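Cg3027-pa (PDB 2VHH) probably catalyses the hydrolysis of N-carbamoyl-beta-alanine to beta-alanine, ammonia and carbon dioxide, a step of pyrimidine degradation. Local coordinates at residues Arg59-Glu64 with Arg68-Val73; Lys92-Ile97 with Asn145-Lys150; Lys102-Ala107 with Asp334-Leu339. All coordinates share one frame; numbering follows the deposited sequence.

Contact 1: residues Arg59-Glu64 with Arg68-Val73; sequences RFTARE and RKRRIV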
loop_
_atom_site.group_PDB
_atom_site.type_symbol
_atom_site.label_atom_id
_atom_site.label_comp_id
_atom_site.label_asym_id
_atom_site.label_seq_id
_atom_site.Cartn_x
_atom_site.Cartn_y
_atom_site.Cartn_z
ATOM N N ARG C 59 8.634 37.955 32.511
ATOM C CA ARG C 59 9.316 36.732 32.877
ATOM C C ARG C 59 8.414 35.513 32.780
ATOM O O ARG C 59 7.252 35.532 33.207
ATOM C CB ARG C 59 9.907 36.836 34.285
ATOM C CG ARG C 59 10.789 35.646 34.656
ATOM C CD ARG C 59 11.717 35.955 35.810
ATOM N NE ARG C 59 10.964 36.302 37.009
ATOM C CZ ARG C 59 10.584 35.430 37.942
ATOM N NH1 ARG C 59 9.887 35.848 39.001
ATOM N NH2 ARG C 59 10.904 34.141 37.821
ATOM N N PHE C 60 8.971 34.462 32.197
ATOM C CA PHE C 60 8.370 33.144 32.229
ATOM C C PHE C 60 9.289 32.224 32.987
ATOM O O PHE C 60 10.508 32.407 32.989
ATOM C CB PHE C 60 8.109 32.610 30.821
ATOM C CG PHE C 60 6.958 33.270 30.146
ATOM C CD1 PHE C 60 7.168 34.258 29.205
ATOM C CD2 PHE C 60 5.661 32.932 30.483
ATOM C CE1 PHE C 60 6.099 34.886 28.596
ATOM C CE2 PHE C 60 4.585 33.555 29.875
ATOM C CZ PHE C 60 4.802 34.530 28.930
ATOM N N THR C 61 8.694 31.230 33.630
ATOM C CA THR C 61 9.442 30.348 34.500
ATOM C C THR C 61 9.072 28.868 34.291
ATOM O O THR C 61 8.090 28.550 33.625
ATOM C CB THR C 61 9.278 30.800 35.965
ATOM O OG1 THR C 61 10.470 30.478 36.682
ATOM C CG2 THR C 61 8.030 30.163 36.639
ATOM N N ALA C 62 9.880 27.972 34.837
ATOM C CA ALA C 62 9.589 26.553 34.785
ATOM C C ALA C 62 9.779 25.952 36.172
ATOM O O ALA C 62 10.266 26.619 37.077
ATOM C CB ALA C 62 10.486 25.870 33.771
ATOM N N ARG C 63 9.386 24.697 36.355
ATOM C CA ARG C 63 9.645 24.065 37.633
ATOM C C ARG C 63 11.089 23.592 37.669
ATOM O O ARG C 63 11.725 23.424 36.630
ATOM C CB ARG C 63 8.617 22.984 37.978
ATOM C CG ARG C 63 8.867 21.602 37.411
ATOM C CD ARG C 63 7.592 20.735 37.422
ATOM N NE ARG C 63 6.723 20.964 38.590
ATOM C CZ ARG C 63 5.549 21.601 38.554
ATOM N NH1 ARG C 63 5.083 22.090 37.408
ATOM N NH2 ARG C 63 4.837 21.753 39.667
ATOM N N GLU C 64 11.626 23.430 38.870
ATOM C CA GLU C 64 13.004 22.994 39.022
ATOM C C GLU C 64 13.127 21.507 38.701
ATOM O O GLU C 64 12.273 20.706 39.077
ATOM C CB GLU C 64 13.507 23.291 40.432
ATOM C CG GLU C 64 15.022 23.377 40.544
ATOM C CD GLU C 64 15.494 23.629 41.969
ATOM O OE1 GLU C 64 14.975 24.560 42.631
ATOM O OE2 GLU C 64 16.399 22.897 42.429
ATOM N N ARG C 68 18.575 18.448 35.333
ATOM C CA ARG C 68 18.819 19.533 34.396
ATOM C C ARG C 68 18.796 20.880 35.110
ATOM O O ARG C 68 17.858 21.175 35.860
ATOM C CB ARG C 68 17.772 19.482 33.285
ATOM C CG ARG C 68 18.341 19.595 31.891
ATOM C CD ARG C 68 17.380 19.046 30.850
ATOM N NE ARG C 68 15.999 19.436 31.132
ATOM C CZ ARG C 68 15.088 19.735 30.213
ATOM N NH1 ARG C 68 15.399 19.711 28.923
ATOM N NH2 ARG C 68 13.863 20.069 30.593
ATOM N N LYS C 69 19.842 21.675 34.887
ATOM C CA LYS C 69 19.909 23.038 35.407
ATOM C C LYS C 69 18.878 23.898 34.687
ATOM O O LYS C 69 18.415 23.536 33.598
ATOM C CB LYS C 69 21.299 23.639 35.180
ATOM C CG LYS C 69 22.461 22.877 35.817
ATOM C CD LYS C 69 23.817 23.532 35.451
ATOM C CE LYS C 69 25.022 22.633 35.794
ATOM N NZ LYS C 69 25.134 22.331 37.259
ATOM N N ARG C 70 18.521 25.031 35.287
ATOM C CA ARG C 70 17.641 26.000 34.633
ATOM C C ARG C 70 18.338 26.539 33.391
ATOM O O ARG C 70 19.497 26.963 33.463
ATOM C CB ARG C 70 17.301 27.142 35.581
ATOM C CG ARG C 70 17.020 26.687 36.998
ATOM C CD ARG C 70 16.335 27.761 37.816
ATOM N NE ARG C 70 14.956 27.957 37.377
ATOM C CZ ARG C 70 13.876 27.599 38.066
ATOM N NH1 ARG C 70 12.673 27.833 37.549
ATOM N NH2 ARG C 70 13.988 27.015 39.261
ATOM N N ARG C 71 17.654 26.486 32.250
ATOM C CA ARG C 71 18.200 27.027 31.006
ATOM C C ARG C 71 17.573 28.390 30.722
ATOM O O ARG C 71 16.675 28.520 29.885
ATOM C CB ARG C 71 17.978 26.040 29.850
ATOM C CG ARG C 71 19.164 25.104 29.591
ATOM C CD ARG C 71 18.751 23.653 29.278
ATOM N NE ARG C 71 17.436 23.528 28.637
ATOM C CZ ARG C 71 17.211 23.531 27.324
ATOM N NH1 ARG C 71 18.201 23.660 26.446
ATOM N NH2 ARG C 71 15.976 23.415 26.886
ATOM N N ILE C 72 18.037 29.411 31.437
ATOM C CA ILE C 72 17.404 30.729 31.367
ATOM C C ILE C 72 18.007 31.581 30.264
ATOM O O ILE C 72 19.224 31.647 30.100
ATOM C CB ILE C 72 17.336 31.440 32.740
ATOM C CG1 ILE C 72 16.430 30.631 33.678
ATOM C CG2 ILE C 72 16.782 32.855 32.595
ATOM C CD1 ILE C 72 16.615 30.906 35.168
ATOM N N VAL C 73 17.119 32.203 29.495
ATOM C CA VAL C 73 17.458 32.868 28.247
ATOM C C VAL C 73 16.637 34.145 28.129
ATOM O O VAL C 73 15.477 34.179 28.535
ATOM C CB VAL C 73 17.244 31.890 27.035
ATOM C CG1 VAL C 73 16.720 32.584 25.786
ATOM C CG2 VAL C 73 18.526 31.143 26.727
#

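Contact 2: residues Lys92-Ile97 with Asn145-Lys150; sequences KQREAI and NGPTTK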
loop_
_atom_site.group_PDB
_atom_site.type_symbol
_atom_site.label_atom_id
_atom_site.label_comp_id
_atom_site.label_asym_id
_atom_site.label_seq_id
_atom_site.Cartn_x
_atom_site.Cartn_y
_atom_site.Cartn_z
ATOM N N LYS C 92 19.908 55.879 2.048
ATOM C CA LYS C 92 19.611 56.766 3.168
ATOM C C LYS C 92 18.472 56.207 4.024
ATOM O O LYS C 92 18.518 56.276 5.257
ATOM C CB LYS C 92 19.257 58.175 2.662
ATOM C CG LYS C 92 20.360 59.237 2.790
ATOM C CD LYS C 92 21.454 59.096 1.735
ATOM C CE LYS C 92 22.691 58.409 2.304
ATOM N NZ LYS C 92 23.366 59.293 3.305
ATOM N N GLN C 93 17.459 55.655 3.354
ATOM C CA GLN C 93 16.293 55.057 4.009
ATOM C C GLN C 93 16.715 53.914 4.923
ATOM O O GLN C 93 16.277 53.816 6.068
ATOM C CB GLN C 93 15.310 54.509 2.971
ATOM C CG GLN C 93 14.606 55.545 2.116
ATOM C CD GLN C 93 13.351 54.999 1.450
ATOM O OE1 GLN C 93 12.511 54.396 2.103
ATOM N NE2 GLN C 93 13.213 55.225 0.154
ATOM N N ARG C 94 17.562 53.043 4.388
ATOM C CA ARG C 94 18.107 51.916 5.127
ATOM C C ARG C 94 18.995 52.378 6.272
ATOM O O ARG C 94 18.868 51.881 7.384
ATOM C CB ARG C 94 18.878 50.993 4.188
ATOM C CG ARG C 94 19.566 49.828 4.871
ATOM C CD ARG C 94 19.935 48.754 3.873
ATOM N NE ARG C 94 21.040 49.106 2.982
ATOM C CZ ARG C 94 21.116 48.741 1.701
ATOM N NH1 ARG C 94 20.136 48.041 1.143
ATOM N NH2 ARG C 94 22.161 49.090 0.964
ATOM N N GLU C 95 19.879 53.335 6.009
ATOM C CA GLU C 95 20.778 53.845 7.039
ATOM C C GLU C 95 20.060 54.458 8.226
ATOM O O GLU C 95 20.507 54.309 9.356
ATOM C CB GLU C 95 21.742 54.872 6.465
ATOM C CG GLU C 95 23.001 54.276 5.877
ATOM C CD GLU C 95 24.231 55.064 6.282
ATOM O OE1 GLU C 95 24.163 56.322 6.247
ATOM O OE2 GLU C 95 25.251 54.418 6.647
ATOM N N ALA C 96 18.961 55.161 7.963
ATOM C CA ALA C 96 18.178 55.803 9.011
ATOM C C ALA C 96 17.570 54.756 9.940
ATOM O O ALA C 96 17.529 54.937 11.167
ATOM C CB ALA C 96 17.093 56.671 8.396
ATOM N N ILE C 97 17.111 53.661 9.339
ATOM C CA ILE C 97 16.541 52.533 10.067
ATOM C C ILE C 97 17.642 51.772 10.811
ATOM O O ILE C 97 17.453 51.369 11.957
ATOM C CB ILE C 97 15.752 51.588 9.119
ATOM C CG1 ILE C 97 14.514 52.308 8.567
ATOM C CG2 ILE C 97 15.365 50.297 9.828
ATOM C CD1 ILE C 97 13.692 51.504 7.555
ATOM N N ASN C 145 26.628 38.208 2.684
ATOM C CA ASN C 145 27.597 39.268 2.394
ATOM C C ASN C 145 26.985 40.654 2.219
ATOM O O ASN C 145 27.694 41.633 1.969
ATOM C CB ASN C 145 28.413 38.898 1.162
ATOM C CG ASN C 145 29.112 37.573 1.320
ATOM O OD1 ASN C 145 29.858 37.366 2.276
ATOM N ND2 ASN C 145 28.859 36.652 0.394
ATOM N N GLY C 146 25.669 40.740 2.350
ATOM C CA GLY C 146 24.986 42.024 2.266
ATOM C C GLY C 146 25.393 42.949 3.398
ATOM O O GLY C 146 25.748 42.488 4.488
ATOM N N PRO C 147 25.328 44.265 3.151
ATOM C CA PRO C 147 25.772 45.284 4.101
ATOM C C PRO C 147 25.124 45.152 5.483
ATOM O O PRO C 147 25.769 45.435 6.494
ATOM C CB PRO C 147 25.322 46.590 3.433
ATOM C CG PRO C 147 24.291 46.172 2.411
ATOM C CD PRO C 147 24.783 44.871 1.926
ATOM N N THR C 148 23.864 44.722 5.506
ATOM C CA THR C 148 23.085 44.624 6.738
ATOM C C THR C 148 23.577 43.515 7.659
ATOM O O THR C 148 23.757 43.736 8.854
ATOM C CB THR C 148 21.585 44.453 6.442
ATOM O OG1 THR C 148 21.146 45.539 5.624
ATOM C CG2 THR C 148 20.775 44.466 7.715
ATOM N N THR C 149 23.803 42.331 7.104
ATOM C CA THR C 149 24.344 41.230 7.885
ATOM C C THR C 149 25.750 41.549 8.408
ATOM O O THR C 149 26.052 41.236 9.552
ATOM C CB THR C 149 24.301 39.883 7.102
ATOM O OG1 THR C 149 22.938 39.512 6.861
ATOM C CG2 THR C 149 24.972 38.754 7.887
ATOM N N LYS C 150 26.588 42.181 7.586
ATOM C CA LYS C 150 27.956 42.542 7.974
ATOM C C LYS C 150 27.968 43.488 9.169
ATOM O O LYS C 150 28.758 43.325 10.102
ATOM C CB LYS C 150 28.697 43.217 6.814
ATOM C CG LYS C 150 28.941 42.365 5.564
ATOM C CD LYS C 150 30.220 41.530 5.646
ATOM C CE LYS C 150 29.952 40.122 6.186
ATOM N NZ LYS C 150 31.181 39.288 6.076
#

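Contact 3: residues Lys102-Ala107 with Asp334-Leu339; sequences KTMIKA and DKDGLL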
loop_
_atom_site.group_PDB
_atom_site.type_symbol
_atom_site.label_atom_id
_atom_site.label_comp_id
_atom_site.label_asym_id
_atom_site.label_seq_id
_atom_site.Cartn_x
_atom_site.Cartn_y
_atom_site.Cartn_z
ATOM N N LYS C 102 20.085 50.168 15.717
ATOM C CA LYS C 102 21.383 50.073 16.398
ATOM C C LYS C 102 21.274 50.395 17.891
ATOM O O LYS C 102 21.794 49.651 18.733
ATOM C CB LYS C 102 22.399 51.022 15.760
ATOM C CG LYS C 102 23.442 50.378 14.861
ATOM C CD LYS C 102 24.360 51.466 14.293
ATOM C CE LYS C 102 25.297 50.964 13.194
ATOM N NZ LYS C 102 26.587 50.439 13.746
ATOM N N THR C 103 20.603 51.505 18.208
ATOM C CA THR C 103 20.432 51.932 19.601
ATOM C C THR C 103 19.424 51.056 20.347
ATOM O O THR C 103 19.511 50.912 21.564
ATOM C CB THR C 103 20.111 53.474 19.790
ATOM O OG1 THR C 103 19.026 53.639 20.711
ATOM C CG2 THR C 103 19.753 54.177 18.491
ATOM N N MET C 104 18.476 50.478 19.616
ATOM C CA MET C 104 17.529 49.540 20.215
ATOM C C MET C 104 18.214 48.222 20.565
ATOM O O MET C 104 17.934 47.637 21.604
ATOM C CB MET C 104 16.331 49.302 19.302
ATOM C CG MET C 104 15.466 50.524 19.081
ATOM S SD MET C 104 13.944 50.080 18.241
ATOM C CE MET C 104 13.290 51.699 17.813
ATOM N N ILE C 105 19.110 47.768 19.697
ATOM C CA ILE C 105 19.919 46.584 19.946
ATOM C C ILE C 105 20.851 46.848 21.124
ATOM O O ILE C 105 21.080 45.967 21.952
ATOM C CB ILE C 105 20.724 46.199 18.683
ATOM C CG1 ILE C 105 19.788 45.663 17.599
ATOM C CG2 ILE C 105 21.805 45.179 19.000
ATOM C CD1 ILE C 105 20.384 45.719 16.231
ATOM N N LYS C 106 21.371 48.069 21.206
ATOM C CA LYS C 106 22.233 48.474 22.315
ATOM C C LYS C 106 21.478 48.356 23.637
ATOM O O LYS C 106 22.013 47.835 24.621
ATOM C CB LYS C 106 22.724 49.909 22.102
ATOM C CG LYS C 106 23.744 50.417 23.121
ATOM C CD LYS C 106 24.108 51.885 22.861
ATOM C CE LYS C 106 25.099 52.396 23.910
ATOM N NZ LYS C 106 24.974 53.868 24.202
ATOM N N ALA C 107 20.230 48.822 23.644
ATOM C CA ALA C 107 19.374 48.745 24.824
ATOM C C ALA C 107 19.086 47.297 25.206
ATOM O O ALA C 107 19.107 46.946 26.381
ATOM C CB ALA C 107 18.091 49.515 24.605
ATOM N N ASP C 334 1.285 51.708 18.031
ATOM C CA ASP C 334 1.787 52.764 17.159
ATOM C C ASP C 334 3.166 53.305 17.505
ATOM O O ASP C 334 3.756 54.024 16.710
ATOM C CB ASP C 334 0.768 53.899 17.009
ATOM C CG ASP C 334 0.306 54.453 18.335
ATOM O OD1 ASP C 334 -0.580 55.344 18.311
ATOM O OD2 ASP C 334 0.815 54.003 19.393
ATOM N N LYS C 335 3.688 52.925 18.659
ATOM C CA LYS C 335 4.971 53.417 19.121
ATOM C C LYS C 335 6.029 52.319 18.936
ATOM O O LYS C 335 5.727 51.139 19.095
ATOM C CB LYS C 335 4.808 53.841 20.589
ATOM C CG LYS C 335 5.965 54.524 21.299
ATOM C CD LYS C 335 5.435 55.110 22.624
ATOM C CE LYS C 335 6.520 55.357 23.677
ATOM N NZ LYS C 335 7.456 56.476 23.334
ATOM N N ASP C 336 7.251 52.711 18.574
ATOM C CA ASP C 336 8.391 51.798 18.513
ATOM C C ASP C 336 8.611 51.163 19.884
ATOM O O ASP C 336 8.411 51.811 20.910
ATOM C CB ASP C 336 9.665 52.553 18.126
ATOM C CG ASP C 336 9.663 53.051 16.683
ATOM O OD1 ASP C 336 8.640 52.920 15.970
ATOM O OD2 ASP C 336 10.713 53.583 16.260
ATOM N N GLY C 337 9.038 49.909 19.911
ATOM C CA GLY C 337 9.282 49.239 21.178
ATOM C C GLY C 337 10.279 48.101 21.152
ATOM O O GLY C 337 10.564 47.518 20.104
ATOM N N LEU C 338 10.815 47.799 22.325
ATOM C CA LEU C 338 11.683 46.653 22.541
ATOM C C LEU C 338 11.039 45.811 23.624
ATOM O O LEU C 338 10.729 46.316 24.701
ATOM C CB LEU C 338 13.078 47.115 22.985
ATOM C CG LEU C 338 14.040 46.137 23.657
ATOM C CD1 LEU C 338 14.506 45.058 22.698
ATOM C CD2 LEU C 338 15.231 46.888 24.209
ATOM N N LEU C 339 10.823 44.532 23.340
ATOM C CA LEU C 339 10.212 43.633 24.307
ATOM C C LEU C 339 11.250 42.642 24.804
ATOM O O LEU C 339 11.693 41.777 24.056
ATOM C CB LEU C 339 9.010 42.914 23.680
ATOM C CG LEU C 339 8.214 41.885 24.505
ATOM C CD1 LEU C 339 7.505 42.510 25.707
ATOM C CD2 LEU C 339 7.214 41.166 23.612
#

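Contact 1: residues Arg59-Glu64 with Arg68-Val73
Between Glu-64 and Arg-70 the backbones come closest, CA to CA 7.1 Å, and run in opposite directions, 8.6 Å apart between the CA atoms of Thr-61 and Ile-72. No backbone hydrogen bond joins the two; the side chain of Arg-70 spans the space. Its CG stands beside the backbone N, and a bend at chi3 (71°) turns the guanidinium onto residues 61-64. Arg-70 NH1 reaches Ala-62 O at 2.7 Å, at the edge of the group and near its plane, but the bond is weak because the N-H...O angle is only 120°. Arg-70 NH1 also lies 3.5 Å from Thr-61 OG1, which approaches obliquely. Arg-70 NH2 meets the methylenes of Glu-64, 3.9 Å from CB. The loop joins strands 54-59 and 72-79, which flank strand 337-344 in the mixed sheet, so it crosses over that strand's end, where Asp-344 forms a long, weak ion pair with Arg-70 NE. The carboxylate of Glu-64 stops short of a salt bridge, with OE1 4.3 Å from Arg-70 NH2 and the two planes 66° apart. Within these residues the polar link is a single weak hydrogen bond, supported by looser contacts to Thr-61 and Glu-64.

Contact 2: residues Lys92-Ile97 with Asn145-Lys150
Arg-94 has the largest share of this contact, reaching from helix 90-110 across to the first turn of helix 147-158. Its CG is anti to the backbone N (chi1 176°), directing the chain outward from its own helix, and a bend at chi3 then turns one face of the guanidinium to the ring of Pro-147. Pro-147 CG lies 3.8 Å above that plane, displaced toward the rim, and is 3.9 Å from Arg-94 NH2; the two side chains cross at about a right angle. Pro-147 follows the N-cap residue Gly-146 and is the first residue of its helix, where the missing N-H costs no helical bond. In the alpha-beta-beta-alpha sandwich of the carbon-nitrogen hydrolases these two helices lie on the outer face of a sheet; near their N-terminal ends one long side chain spans the gap between them, through packing alone. Thr-148 supplies the other touch: its OG1 is 3.9 Å from Arg-94 CD, a contact with the aliphatic part of the arginine. That hydroxyl is bonded to Glu-141 and weakly to Trp-98 NE1. Arg-94 also packs on Thr-123, and Pro-147 on Glu-141, both in the connection between strand 115-118 and helix 147-158.

Contact 3: residues Lys102-Ala107 with Asp334-Leu339
Met-104 lays its terminal methyl against Asp-336: CE is 3.5 Å from OD2 and 3.7 Å from CB of the aspartate. The methionine chain is extended beyond CG (chi2 -170°, chi3 -169°), which carries CE a full side-chain length from helix 90-110, and the two side chains cross at about a right angle. The methyl lies beside CB and OD2 in a van der Waals contact and not a bond. The polar atoms of Asp-336 are taken up by other partners, OD2 in a salt bridge to Lys-100 NZ and OD1 in a hydrogen bond to Ser-81 OG; with both oxygens held, the carboxylate is probably fixed in rotation and stabilised in its charged form. Lys-100 lies one helical turn before Met-104, so a single helix offers the aspartate both an ionic and an apolar partner. Two residues further on, Leu-338 meets the next part of the same helical face. With chi1 at 162° the leucine swings CG away from its own N, and Leu-338 CD2 rests 3.9 Å from Ala-107 CB and 3.8 Å from the carbonyl oxygen of Met-104. Asp-336 and Leu-338 both direct their CB atoms to the helix, with Gly-337 between them. This is buried helix-on-sheet packing: strand 337-344 runs between strands 54-59 and 72-79, with Leu-338 bonded through its backbone to Asp-54 and Lys-56, and Gly-337 to Gln-79. Ile-78 of strand 72-79 touches Met-104 as well as Leu-338, while Ile-105, whose CB points away from segment 334-339, packs on Leu-152 and Leu-155 of the adjacent helix 147-158.

Overall arrangement
Contact 1 closes before the others open. Contacts 2 and 3 both begin on helix 90-110, 92-97 ahead of 102-107, and they interleave because 145-150 precedes 334-339. Their centres are about 17 Å apart and their nearest atoms about 5 Å. Helix 147-158 runs beside helix 90-110 at both contacts, while the later part of helix 90-110 also lies over strand 337-344. Contact 1 is at the surface, its centre about 25 Å from that of contact 3 and 36 Å from that of contact 2. Strand 72-79, which it leads into, neighbours strand 337-344 in the mixed sheet. Contact 3 thus ties this late strand to an early helix, and contact 1 borders the strand's far end.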